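Local structure of probable fumarate reductase Ifc3 (Shewanella frigidimarina, 1QO8) at residues 163-168 and 541-546; 350-356 and 501-506; 357-363 and 494-500; 376-381 and 392-396. The protein catalyses the essentially unidirectional reduction of fumarate to succinate in vitro, as a periplasmic flavocytochrome with one FAD and four covalently bound hemes c per subunit. One frame throughout, in Å; residues are numbered along the deposited sequence.

Contact 1 of 4, residues 163-168 and 541-546; sequences SAGGMN and GGNAIA. With FAD (flavin-adenine dinucleotide), chain G.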
# COMPACT_ATOMS: atom_id res chain seq x y z
N SER A 163 -4.07 23.50 12.64
CA SER A 163 -2.95 23.02 13.44
C SER A 163 -2.77 23.96 14.65
O SER A 163 -2.91 25.15 14.70
CB SER A 163 -1.66 22.83 12.67
OG SER A 163 -0.98 24.02 12.40
N ALA A 164 -2.52 23.30 15.74
CA ALA A 164 -2.47 23.38 17.13
C ALA A 164 -1.20 23.58 17.93
O ALA A 164 -1.01 24.25 18.95
CB ALA A 164 -2.74 21.77 17.32
N GLY A 165 -0.19 22.78 17.60
CA GLY A 165 0.90 22.47 18.53
C GLY A 165 2.25 22.82 17.91
O GLY A 165 3.12 21.95 17.89
N GLY A 166 2.37 23.93 17.26
CA GLY A 166 3.47 24.47 16.61
C GLY A 166 4.44 23.69 15.77
O GLY A 166 4.18 22.59 15.32
N MET A 167 5.65 24.21 15.67
CA MET A 167 6.70 23.85 14.74
C MET A 167 7.99 23.57 15.51
O MET A 167 8.41 24.38 16.34
CB MET A 167 6.87 25.07 13.82
CG MET A 167 7.99 24.86 12.81
SD MET A 167 8.17 26.02 11.46
CE MET A 167 9.71 25.43 10.76
N ASN A 168 8.51 22.36 15.38
CA ASN A 168 9.78 21.92 15.91
C ASN A 168 10.94 22.54 15.17
O ASN A 168 10.95 22.72 13.95
CB ASN A 168 9.87 20.36 15.87
CG ASN A 168 8.94 19.73 16.87
OD1 ASN A 168 8.51 20.39 17.84
ND2 ASN A 168 8.51 18.48 16.75
N GLY A 541 4.53 15.23 17.26
CA GLY A 541 3.94 16.58 17.36
C GLY A 541 4.97 17.66 17.05
O GLY A 541 6.10 17.60 17.54
N GLY A 542 4.73 18.54 16.07
CA GLY A 542 5.58 19.62 15.70
C GLY A 542 6.45 19.40 14.46
O GLY A 542 6.98 20.34 13.84
N ASN A 543 6.59 18.13 14.09
CA ASN A 543 7.49 17.80 12.98
C ASN A 543 6.83 17.91 11.62
O ASN A 543 7.50 18.21 10.63
CB ASN A 543 7.95 16.34 13.21
CG ASN A 543 9.24 16.33 14.01
OD1 ASN A 543 9.74 17.40 14.36
ND2 ASN A 543 9.76 15.16 14.25
N ALA A 544 5.53 17.67 11.55
CA ALA A 544 4.85 17.79 10.22
C ALA A 544 4.69 19.23 9.77
O ALA A 544 4.84 19.54 8.58
CB ALA A 544 3.46 17.20 10.31
N ILE A 545 4.38 20.14 10.71
CA ILE A 545 4.39 21.58 10.37
C ILE A 545 5.81 21.92 9.93
O ILE A 545 5.97 22.59 8.91
CB ILE A 545 3.92 22.56 11.48
CG1 ILE A 545 2.43 22.38 11.59
CG2 ILE A 545 4.26 24.03 11.18
CD1 ILE A 545 1.71 22.96 10.35
N ALA A 546 6.84 21.42 10.62
CA ALA A 546 8.18 21.79 10.22
C ALA A 546 8.57 21.26 8.84
O ALA A 546 9.30 21.87 8.06
CB ALA A 546 9.21 21.24 11.22
PA FAD G . -2.56 20.66 3.95
O1A FAD G . -2.38 21.79 4.91
O2A FAD G . -3.58 19.78 4.09
O5B FAD G . -3.07 21.41 2.67
C5B FAD G . -3.22 20.76 1.35
C4B FAD G . -3.99 21.79 0.37
O4B FAD G . -4.08 21.02 -0.93
C3B FAD G . -5.49 21.96 0.79
O3B FAD G . -5.95 23.19 1.11
C2B FAD G . -6.29 21.02 -0.18
O2B FAD G . -7.63 21.47 -0.50
C1B FAD G . -5.47 21.20 -1.41
N9A FAD G . -5.62 20.10 -2.37
C8A FAD G . -5.77 18.76 -2.11
N7A FAD G . -5.99 18.07 -3.20
C5A FAD G . -5.98 18.99 -4.24
C6A FAD G . -6.25 18.88 -5.67
N6A FAD G . -6.52 17.76 -6.28
N1A FAD G . -6.13 20.05 -6.35
C2A FAD G . -5.93 21.27 -5.75
N3A FAD G . -5.69 21.46 -4.43
C4A FAD G . -5.76 20.29 -3.75
N1 FAD G . 1.48 18.81 12.91
C2 FAD G . 2.44 19.43 13.55
O2 FAD G . 3.61 19.34 13.37
N3 FAD G . 2.18 20.37 14.59
C4 FAD G . 0.84 20.59 14.89
O4 FAD G . 0.55 21.32 15.79
C4X FAD G . -0.21 19.83 14.20
N5 FAD G . -1.49 20.00 14.54
C5X FAD G . -2.48 19.37 13.87
C6 FAD G . -3.80 19.61 14.27
C7 FAD G . -4.83 18.99 13.59
C7M FAD G . -6.27 19.19 13.95
C8 FAD G . -4.51 18.14 12.47
C8M FAD G . -5.62 17.52 11.69
C9 FAD G . -3.22 17.93 12.06
C9A FAD G . -2.17 18.53 12.73
N10 FAD G . -0.81 18.36 12.43
C10 FAD G . 0.17 18.97 13.12
C1' FAD G . -0.41 17.83 11.09
C2' FAD G . 0.02 19.01 10.15
O2' FAD G . -0.99 20.02 10.50
C3' FAD G . -0.37 18.57 8.72
O3' FAD G . 0.33 17.37 8.36
C4' FAD G . 0.35 19.55 7.74
O4' FAD G . -0.31 20.83 7.98
C5' FAD G . -0.04 19.08 6.30
O5' FAD G . 0.35 20.31 5.41
P FAD G . 0.27 20.27 3.87
O1P FAD G . 0.78 21.62 3.44
O2P FAD G . 0.96 19.10 3.54
O3P FAD G . -1.12 19.98 3.61
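This is a buried contact at the pyrimidine end of the flavin, where the loop leading into strand 167-168 meets the N-terminus of helix 543-563 through main-chain and asparagine side-chain hydrogen bonds. Asn168 holds the two segments together: its N donates to Gly542 O (3.0 Å, nearly linear), while its ND2 donates to Gly541 O (2.7 Å) and to Asn543 OD1 (2.9 Å). Its OD1 bonds Thr239 on the neighbouring strand. Gly542, the helix N-cap, has a phi of 101°, and a CB there would collide with Asn168 OD1; the bare CA instead makes a CA-H...O contact with Gly166 O at 3.3 Å. Behind this, Met167 CB packs on Ile545 CG2 (3.9 Å) and Met167 CG on Ala546 CB (4.1 Å), with Val215 and Leu218 of helix 201-220 covering the methionine. Both segments bind the isoalloxazine through main-chain atoms. Gly165 N gives a very short bond to FAD O4 (2.4 Å), FAD N3 donates to Gly166 O (3.1 Å), and Ile545 N donates to FAD O2 (2.9 Å), with a weaker bond from Gly542 N (3.0 Å). Amides gathered at O2 and the helix start would stabilise negative charge on the N1-C2=O2 edge, as expected for reduced flavin in this family.

Contact 2 of 4, residues 350-356 and 501-506; sequences SMTDIDW and TMGGVA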
# COMPACT_ATOMS: atom_id res chain seq x y z
N SER A 350 6.67 5.92 -7.39
CA SER A 350 6.69 5.11 -6.17
C SER A 350 6.24 5.86 -4.90
O SER A 350 6.22 7.09 -4.94
CB SER A 350 8.10 4.60 -5.96
OG SER A 350 9.13 5.54 -5.86
N MET A 351 5.97 5.12 -3.85
CA MET A 351 5.48 5.56 -2.58
C MET A 351 6.45 5.19 -1.46
O MET A 351 7.36 4.34 -1.63
CB MET A 351 4.12 4.98 -2.25
CG MET A 351 2.96 5.03 -3.24
SD MET A 351 2.52 6.76 -3.46
CE MET A 351 2.43 6.95 -5.25
N THR A 352 6.37 5.84 -0.33
CA THR A 352 7.23 5.47 0.83
C THR A 352 6.32 5.19 2.02
O THR A 352 5.47 6.08 2.38
CB THR A 352 8.22 6.60 1.19
OG1 THR A 352 9.16 6.84 0.14
CG2 THR A 352 9.06 6.31 2.44
N ASP A 353 6.48 4.06 2.70
CA ASP A 353 5.63 3.73 3.84
C ASP A 353 4.17 4.06 3.61
O ASP A 353 3.47 4.60 4.53
CB ASP A 353 6.09 4.46 5.15
CG ASP A 353 7.56 4.31 5.47
OD1 ASP A 353 8.11 3.19 5.25
OD2 ASP A 353 8.26 5.25 5.94
N ILE A 354 3.59 3.63 2.47
CA ILE A 354 2.38 4.29 1.95
C ILE A 354 1.20 4.09 2.90
O ILE A 354 0.29 4.92 3.13
CB ILE A 354 2.05 3.78 0.55
CG1 ILE A 354 0.83 4.45 -0.09
CG2 ILE A 354 1.83 2.26 0.58
CD1 ILE A 354 1.02 5.95 -0.37
N ASP A 355 1.22 2.95 3.59
CA ASP A 355 0.04 2.51 4.34
C ASP A 355 0.10 2.95 5.82
O ASP A 355 -0.85 2.61 6.53
CB ASP A 355 -0.19 1.02 4.19
CG ASP A 355 0.90 0.05 4.55
OD1 ASP A 355 2.08 0.41 4.44
OD2 ASP A 355 0.56 -1.08 4.96
N TRP A 356 0.99 3.80 6.24
CA TRP A 356 1.23 4.09 7.67
C TRP A 356 0.36 5.30 8.09
O TRP A 356 0.52 6.36 7.47
CB TRP A 356 2.72 4.26 8.05
CG TRP A 356 3.28 2.86 8.17
CD1 TRP A 356 3.90 2.13 7.19
CD2 TRP A 356 3.23 2.01 9.32
NE1 TRP A 356 4.25 0.88 7.64
CE2 TRP A 356 3.82 0.78 8.94
CE3 TRP A 356 2.69 2.17 10.59
CZ2 TRP A 356 3.90 -0.30 9.83
CZ3 TRP A 356 2.75 1.09 11.46
CH2 TRP A 356 3.40 -0.10 11.09
N THR A 501 -1.50 11.03 7.79
CA THR A 501 -0.96 9.88 7.06
C THR A 501 0.50 10.07 6.75
O THR A 501 0.82 10.81 5.83
CB THR A 501 -1.77 9.67 5.75
OG1 THR A 501 -1.76 10.87 4.97
CG2 THR A 501 -3.20 9.44 6.13
N MET A 502 1.40 9.46 7.51
CA MET A 502 2.82 9.55 7.33
C MET A 502 3.23 9.01 5.96
O MET A 502 4.27 9.51 5.49
CB MET A 502 3.66 8.62 8.30
CG MET A 502 3.66 9.05 9.80
SD MET A 502 2.14 8.97 10.76
CE MET A 502 1.80 7.22 10.92
N GLY A 503 2.57 8.00 5.40
CA GLY A 503 3.05 7.50 4.15
C GLY A 503 2.63 8.45 3.01
O GLY A 503 1.74 9.31 3.21
N GLY A 504 3.29 8.30 1.87
CA GLY A 504 2.85 9.12 0.72
C GLY A 504 3.82 8.83 -0.45
O GLY A 504 4.48 7.81 -0.47
N VAL A 505 3.96 9.80 -1.27
CA VAL A 505 4.79 9.80 -2.53
C VAL A 505 6.22 9.71 -2.11
O VAL A 505 6.66 10.41 -1.19
CB VAL A 505 4.26 11.09 -3.13
CG1 VAL A 505 5.22 12.28 -3.21
CG2 VAL A 505 3.29 10.84 -4.23
N ALA A 506 7.03 8.85 -2.74
CA ALA A 506 8.45 8.88 -2.47
C ALA A 506 9.13 10.11 -3.06
O ALA A 506 8.98 10.56 -4.20
CB ALA A 506 9.16 7.64 -3.03
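Three main-chain hydrogen bonds carry the contact: Thr352 N to Gly504 O (2.7 Å), Ala506 N to Ser350 O (2.9 Å) and the longer Gly504 N to Thr352 O (3.2 Å). Thr352 and Gly504 thus form an antiparallel hydrogen-bonded pair, next to the non-hydrogen-bonded pair of Met351 and Val505. A type I turn from Asp353 to Trp356, closed by Trp356 N to Asp353 O (3.1 Å), then swings the chain over Gly503, and a weak bond from Gly503 N to Trp356 O (3.3 Å) restores the link. This short pairing places strand 351-352 along the end of the long strand 489-505, in the mixed sheet of the flavoprotein part. Gly503 lies so close beneath the turn, CA to Asp353 O 3.0 Å, that a CB would clash. Apolar contacts flank the backbone: Met351 CE on Val505 CG2 (4.1 Å), Ile354 CD1 on Gly504 CA (3.8 Å) and Trp356 CB on Met502 CE (4.2 Å). Farther out, the Trp356 ring stacks with Tyr537 and makes a cation-pi contact with Arg322, while Ser350 packs against Trp356 of the second subunit.

Contact 3 of 4, residues 357-363 and 494-500; sequences VQAHPTV and VAPGIHH. With FAD (flavin-adenine dinucleotide), chain G.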
# COMPACT_ATOMS: atom_id res chain seq x y z
N VAL A 357 -0.68 5.01 8.86
CA VAL A 357 -1.70 5.97 9.28
C VAL A 357 -1.75 6.10 10.83
O VAL A 357 -1.71 5.18 11.66
CB VAL A 357 -3.08 5.58 8.74
CG1 VAL A 357 -4.20 6.56 9.13
CG2 VAL A 357 -2.99 5.42 7.20
N GLN A 358 -1.57 7.38 11.21
CA GLN A 358 -1.58 7.75 12.64
C GLN A 358 -2.99 8.23 12.98
O GLN A 358 -3.64 8.98 12.23
CB GLN A 358 -0.56 8.77 13.02
CG GLN A 358 -0.73 9.33 14.46
CD GLN A 358 0.23 10.50 14.49
OE1 GLN A 358 -0.07 11.57 14.01
NE2 GLN A 358 1.42 10.23 15.01
N ALA A 359 -3.38 7.76 14.16
CA ALA A 359 -4.71 8.16 14.66
C ALA A 359 -4.64 8.81 16.03
O ALA A 359 -3.72 8.55 16.76
CB ALA A 359 -5.56 6.90 14.86
N HIS A 360 -5.77 9.30 16.51
CA HIS A 360 -5.82 9.89 17.86
C HIS A 360 -6.96 9.17 18.53
O HIS A 360 -8.01 8.99 17.96
CB HIS A 360 -5.98 11.42 17.75
CG HIS A 360 -6.11 12.05 19.10
ND1 HIS A 360 -5.14 12.80 19.69
CD2 HIS A 360 -7.15 12.04 19.98
CE1 HIS A 360 -5.54 13.21 20.89
NE2 HIS A 360 -6.77 12.81 21.02
N PRO A 361 -6.78 8.72 19.77
CA PRO A 361 -7.79 8.02 20.49
C PRO A 361 -9.12 8.61 20.75
O PRO A 361 -10.11 7.88 20.86
CB PRO A 361 -7.11 7.54 21.79
CG PRO A 361 -5.89 8.35 21.87
CD PRO A 361 -5.51 8.98 20.54
N THR A 362 -9.38 9.86 21.09
CA THR A 362 -10.64 10.39 21.46
C THR A 362 -10.81 11.76 20.75
O THR A 362 -10.37 12.85 21.19
CB THR A 362 -10.62 10.63 23.04
OG1 THR A 362 -9.49 11.44 23.30
CG2 THR A 362 -10.52 9.30 23.77
N VAL A 363 -11.22 11.67 19.47
CA VAL A 363 -11.63 12.86 18.68
C VAL A 363 -13.12 13.07 18.86
O VAL A 363 -13.85 12.06 18.88
CB VAL A 363 -11.37 12.57 17.15
CG1 VAL A 363 -11.75 13.68 16.25
CG2 VAL A 363 -9.84 12.37 16.99
N VAL A 494 -16.95 10.81 21.87
CA VAL A 494 -15.65 10.68 21.18
C VAL A 494 -15.44 9.36 20.49
O VAL A 494 -16.18 8.41 20.70
CB VAL A 494 -14.48 10.86 22.15
CG1 VAL A 494 -14.67 12.18 22.91
CG2 VAL A 494 -14.46 9.69 23.18
N ALA A 495 -14.47 9.24 19.61
CA ALA A 495 -14.07 8.07 18.89
C ALA A 495 -12.68 8.31 18.37
O ALA A 495 -12.20 9.44 18.21
CB ALA A 495 -15.11 7.78 17.80
N PRO A 496 -11.86 7.25 18.29
CA PRO A 496 -10.55 7.45 17.71
C PRO A 496 -10.72 8.04 16.29
O PRO A 496 -11.67 7.76 15.61
CB PRO A 496 -9.94 6.05 17.66
CG PRO A 496 -10.91 5.15 18.28
CD PRO A 496 -12.27 5.86 18.42
N GLY A 497 -9.75 8.90 15.92
CA GLY A 497 -9.88 9.57 14.63
C GLY A 497 -8.55 9.41 13.86
O GLY A 497 -7.49 9.60 14.45
N ILE A 498 -8.72 9.21 12.55
CA ILE A 498 -7.56 9.38 11.67
C ILE A 498 -7.08 10.79 11.79
O ILE A 498 -7.82 11.78 11.76
CB ILE A 498 -7.93 8.94 10.20
CG1 ILE A 498 -8.13 7.39 10.38
CG2 ILE A 498 -6.71 9.12 9.31
CD1 ILE A 498 -9.11 6.84 9.40
N HIS A 499 -5.81 11.02 11.89
CA HIS A 499 -5.20 12.27 12.14
C HIS A 499 -4.09 12.54 11.17
O HIS A 499 -4.01 13.73 10.85
CB HIS A 499 -4.61 12.18 13.63
CG HIS A 499 -4.02 13.50 14.01
ND1 HIS A 499 -4.90 14.55 14.24
CD2 HIS A 499 -2.79 13.98 14.22
CE1 HIS A 499 -4.20 15.66 14.57
NE2 HIS A 499 -2.93 15.34 14.50
N HIS A 500 -3.25 11.61 10.74
CA HIS A 500 -2.14 12.13 9.91
C HIS A 500 -1.77 10.89 9.09
O HIS A 500 -1.70 9.80 9.64
CB HIS A 500 -0.95 12.61 10.71
CG HIS A 500 0.20 13.15 9.87
ND1 HIS A 500 0.29 14.42 9.49
CD2 HIS A 500 1.29 12.46 9.34
CE1 HIS A 500 1.44 14.63 8.80
NE2 HIS A 500 2.02 13.46 8.64
PA FAD G . -2.56 20.66 3.95
O1A FAD G . -2.38 21.79 4.91
O2A FAD G . -3.58 19.78 4.09
O5B FAD G . -3.07 21.41 2.67
C5B FAD G . -3.22 20.76 1.35
C4B FAD G . -3.99 21.79 0.37
O4B FAD G . -4.08 21.02 -0.93
C3B FAD G . -5.49 21.96 0.79
O3B FAD G . -5.95 23.19 1.11
C2B FAD G . -6.29 21.02 -0.18
O2B FAD G . -7.63 21.47 -0.50
C1B FAD G . -5.47 21.20 -1.41
N9A FAD G . -5.62 20.10 -2.37
C8A FAD G . -5.77 18.76 -2.11
N7A FAD G . -5.99 18.07 -3.20
C5A FAD G . -5.98 18.99 -4.24
C6A FAD G . -6.25 18.88 -5.67
N6A FAD G . -6.52 17.76 -6.28
N1A FAD G . -6.13 20.05 -6.35
C2A FAD G . -5.93 21.27 -5.75
N3A FAD G . -5.69 21.46 -4.43
C4A FAD G . -5.76 20.29 -3.75
N1 FAD G . 1.48 18.81 12.91
C2 FAD G . 2.44 19.43 13.55
O2 FAD G . 3.61 19.34 13.37
N3 FAD G . 2.18 20.37 14.59
C4 FAD G . 0.84 20.59 14.89
O4 FAD G . 0.55 21.32 15.79
C4X FAD G . -0.21 19.83 14.20
N5 FAD G . -1.49 20.00 14.54
C5X FAD G . -2.48 19.37 13.87
C6 FAD G . -3.80 19.61 14.27
C7 FAD G . -4.83 18.99 13.59
C7M FAD G . -6.27 19.19 13.95
C8 FAD G . -4.51 18.14 12.47
C8M FAD G . -5.62 17.52 11.69
C9 FAD G . -3.22 17.93 12.06
C9A FAD G . -2.17 18.53 12.73
N10 FAD G . -0.81 18.36 12.43
C10 FAD G . 0.17 18.97 13.12
C1' FAD G . -0.41 17.83 11.09
C2' FAD G . 0.02 19.01 10.15
O2' FAD G . -0.99 20.02 10.50
C3' FAD G . -0.37 18.57 8.72
O3' FAD G . 0.33 17.37 8.36
C4' FAD G . 0.35 19.55 7.74
O4' FAD G . -0.31 20.83 7.98
C5' FAD G . -0.04 19.08 6.30
O5' FAD G . 0.35 20.31 5.41
P FAD G . 0.27 20.27 3.87
O1P FAD G . 0.78 21.62 3.44
O2P FAD G . 0.96 19.10 3.54
O3P FAD G . -1.12 19.98 3.61
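One carbonyl, Gln358 O, accepts two adjacent amides, His499 N and His500 N, both at 3.0 Å. This is a classic beta bulge: His499 and His500 together face Gln358, and Gln358 N completes the pattern with His500 O (2.9 Å). The bulge lies in an antiparallel pairing of strands 357-364 and 489-505 in the mixed sheet beside the flavin. Beyond it, His360 and Gly497 form a tight hydrogen-bonded pair, with His360 N to Gly497 O and Gly497 N to His360 O both 2.7 Å. The chain turns a corner at Pro361, and the register shifts again before Val363 N meets Ala495 O (2.7 Å) and Ala495 N meets Val363 O (3.0 Å). Gly497 leaves space for Val363 CG2, which lies 3.6 Å from Gly497 N; a CB would clash there. Elsewhere Val357 CG1 packs on Ile498 CG2 (3.6 Å). The bulge brings the two consecutive histidine side chains to the cofactor, and His499, whose ND1 bonds Ser331, is a predicted fumarate- and succinate-binding residue by analogy with relatives, as is His360 for succinate. Gln358 NE2 bonds Asn538 OD1 and Arg539 O, tying this strand to the loop of Arg539, a probable succinate ligand. On the cofactor, His499 CE1 approaches flavin-ring atom C8 to 3.3 Å, and His500 CE1 lies 3.0 Å from ribityl O3'.

Contact 4 of 4, residues 376-381 and 392-396; sequences RGVGAV and SELTT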
# COMPACT_ATOMS: atom_id res chain seq x y z
N ARG A 376 -9.11 12.79 30.77
CA ARG A 376 -9.03 11.58 31.56
C ARG A 376 -7.92 11.72 32.63
O ARG A 376 -8.21 11.48 33.81
CB ARG A 376 -8.86 10.35 30.67
CG ARG A 376 -10.03 10.15 29.70
CD ARG A 376 -9.68 9.00 28.72
NE ARG A 376 -8.87 9.50 27.59
CZ ARG A 376 -7.79 8.96 27.12
NH1 ARG A 376 -7.33 7.89 27.79
NH2 ARG A 376 -7.06 9.23 26.07
N GLY A 377 -6.78 12.30 32.36
CA GLY A 377 -5.66 12.45 33.31
C GLY A 377 -6.09 13.17 34.58
O GLY A 377 -5.80 12.81 35.74
N VAL A 378 -7.02 14.13 34.45
CA VAL A 378 -7.37 15.02 35.53
C VAL A 378 -8.65 14.54 36.13
O VAL A 378 -9.21 15.14 37.07
CB VAL A 378 -7.31 16.53 35.14
CG1 VAL A 378 -7.66 17.43 36.32
CG2 VAL A 378 -6.00 17.04 34.58
N GLY A 379 -9.23 13.38 35.70
CA GLY A 379 -10.32 12.79 36.43
C GLY A 379 -11.48 12.14 35.73
O GLY A 379 -12.34 11.55 36.36
N ALA A 380 -11.64 12.46 34.39
CA ALA A 380 -12.92 12.08 33.81
C ALA A 380 -12.94 10.54 33.68
O ALA A 380 -11.93 9.91 33.59
CB ALA A 380 -13.06 12.70 32.42
N VAL A 381 -14.14 10.04 33.56
CA VAL A 381 -14.52 8.69 33.33
C VAL A 381 -14.91 8.49 31.83
O VAL A 381 -15.39 9.46 31.25
CB VAL A 381 -15.76 8.42 34.21
CG1 VAL A 381 -16.45 7.08 33.99
CG2 VAL A 381 -15.33 8.52 35.69
N SER A 392 -9.65 0.96 31.77
CA SER A 392 -9.13 2.08 32.52
C SER A 392 -8.94 3.33 31.64
O SER A 392 -8.30 3.20 30.60
CB SER A 392 -7.78 1.73 33.10
OG SER A 392 -7.12 2.85 33.69
N GLU A 393 -9.28 4.49 32.21
CA GLU A 393 -9.17 5.73 31.40
C GLU A 393 -7.73 6.14 31.30
O GLU A 393 -7.36 7.00 30.50
CB GLU A 393 -10.03 6.77 32.03
CG GLU A 393 -11.53 6.50 31.92
CD GLU A 393 -12.05 5.61 33.05
OE1 GLU A 393 -11.21 5.09 33.84
OE2 GLU A 393 -13.29 5.47 33.14
N LEU A 394 -6.86 5.61 32.19
CA LEU A 394 -5.42 5.84 32.02
C LEU A 394 -4.68 4.75 31.24
O LEU A 394 -3.45 4.84 31.32
CB LEU A 394 -4.77 6.01 33.42
CG LEU A 394 -5.51 6.94 34.37
CD1 LEU A 394 -4.79 7.05 35.72
CD2 LEU A 394 -5.77 8.36 33.79
N THR A 395 -5.27 3.86 30.42
CA THR A 395 -4.46 3.03 29.58
C THR A 395 -3.65 3.84 28.54
O THR A 395 -3.78 5.05 28.43
CB THR A 395 -5.24 2.12 28.62
OG1 THR A 395 -6.64 2.42 28.55
CG2 THR A 395 -4.88 0.70 28.67
N THR A 396 -2.90 3.10 27.72
CA THR A 396 -2.14 3.72 26.64
C THR A 396 -3.13 4.13 25.56
O THR A 396 -4.22 3.56 25.45
CB THR A 396 -1.15 2.71 25.98
OG1 THR A 396 -2.06 1.67 25.54
CG2 THR A 396 -0.20 2.02 26.98
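A Schellman motif ends helix 374-377 just beyond the probable substrate-binding residue Glu373, and the loop that packs against it leads into helix 397-405, which starts with Arg397, the proton donor inferred from related enzymes. Gly379 completes the motif with a phi of 142°, where a CB would be jammed against the preceding carbonyl, and its N bonds Arg376 O at 2.9 Å. The opposing loop is a type I beta turn from Ser392 to Thr395, with Thr395 N to Ser392 O at 3.1 Å. It is reinforced by Thr395 OG1, which donates to Ser392 O (2.8 Å), and by an ST turn in which Leu394 N donates to Ser392 OG (3.2 Å). Thr396 is the N-cap of the next helix, its OG1 weakly bonded to Lys399 N. The one hydrogen bond across the two segments runs from Arg376 NH1 to Glu393 O (2.9 Å), with the carbonyl at the edge of the guanidinium, so the arginine is bonded to the main chain of the turn. The Glu393 side chain instead lies along residues 380-381 of the facing segment: its CG is 3.8 Å from Ala380 O, its OE1 forms a salt bridge with Arg389, and its OE2 accepts from Met382 N. The exposed Leu394 lies at the margin, its CD2 4.0 Å from Arg376 O and 4.1 Å from Gly377 CA. At the far end, Val381 CG1 sits 3.6 Å from Glu393 OE2.

Contacts 1 and 3 both touch FAD: contact 1 holds the pyrimidine end of the flavin, and contact 3 brings His499 to its dimethylbenzene ring and His500 to the ribityl chain. They meet where Ala544 CB packs on His500 CE1 (3.6 Å), their centres 17 Å apart. Contact 2 continues contact 3 along strand 489-505, with Met502 CE 3.4 Å from Gln358 N, and carries the sheet toward the second subunit. Contact 4 joins contact 3 from another direction, through Thr362 CG2 and Arg376 NH2 (4.2 Å), but remains about 16 Å from contact 1 between nearest atoms. Along the chain it is nested inside the loop closed by contact 3.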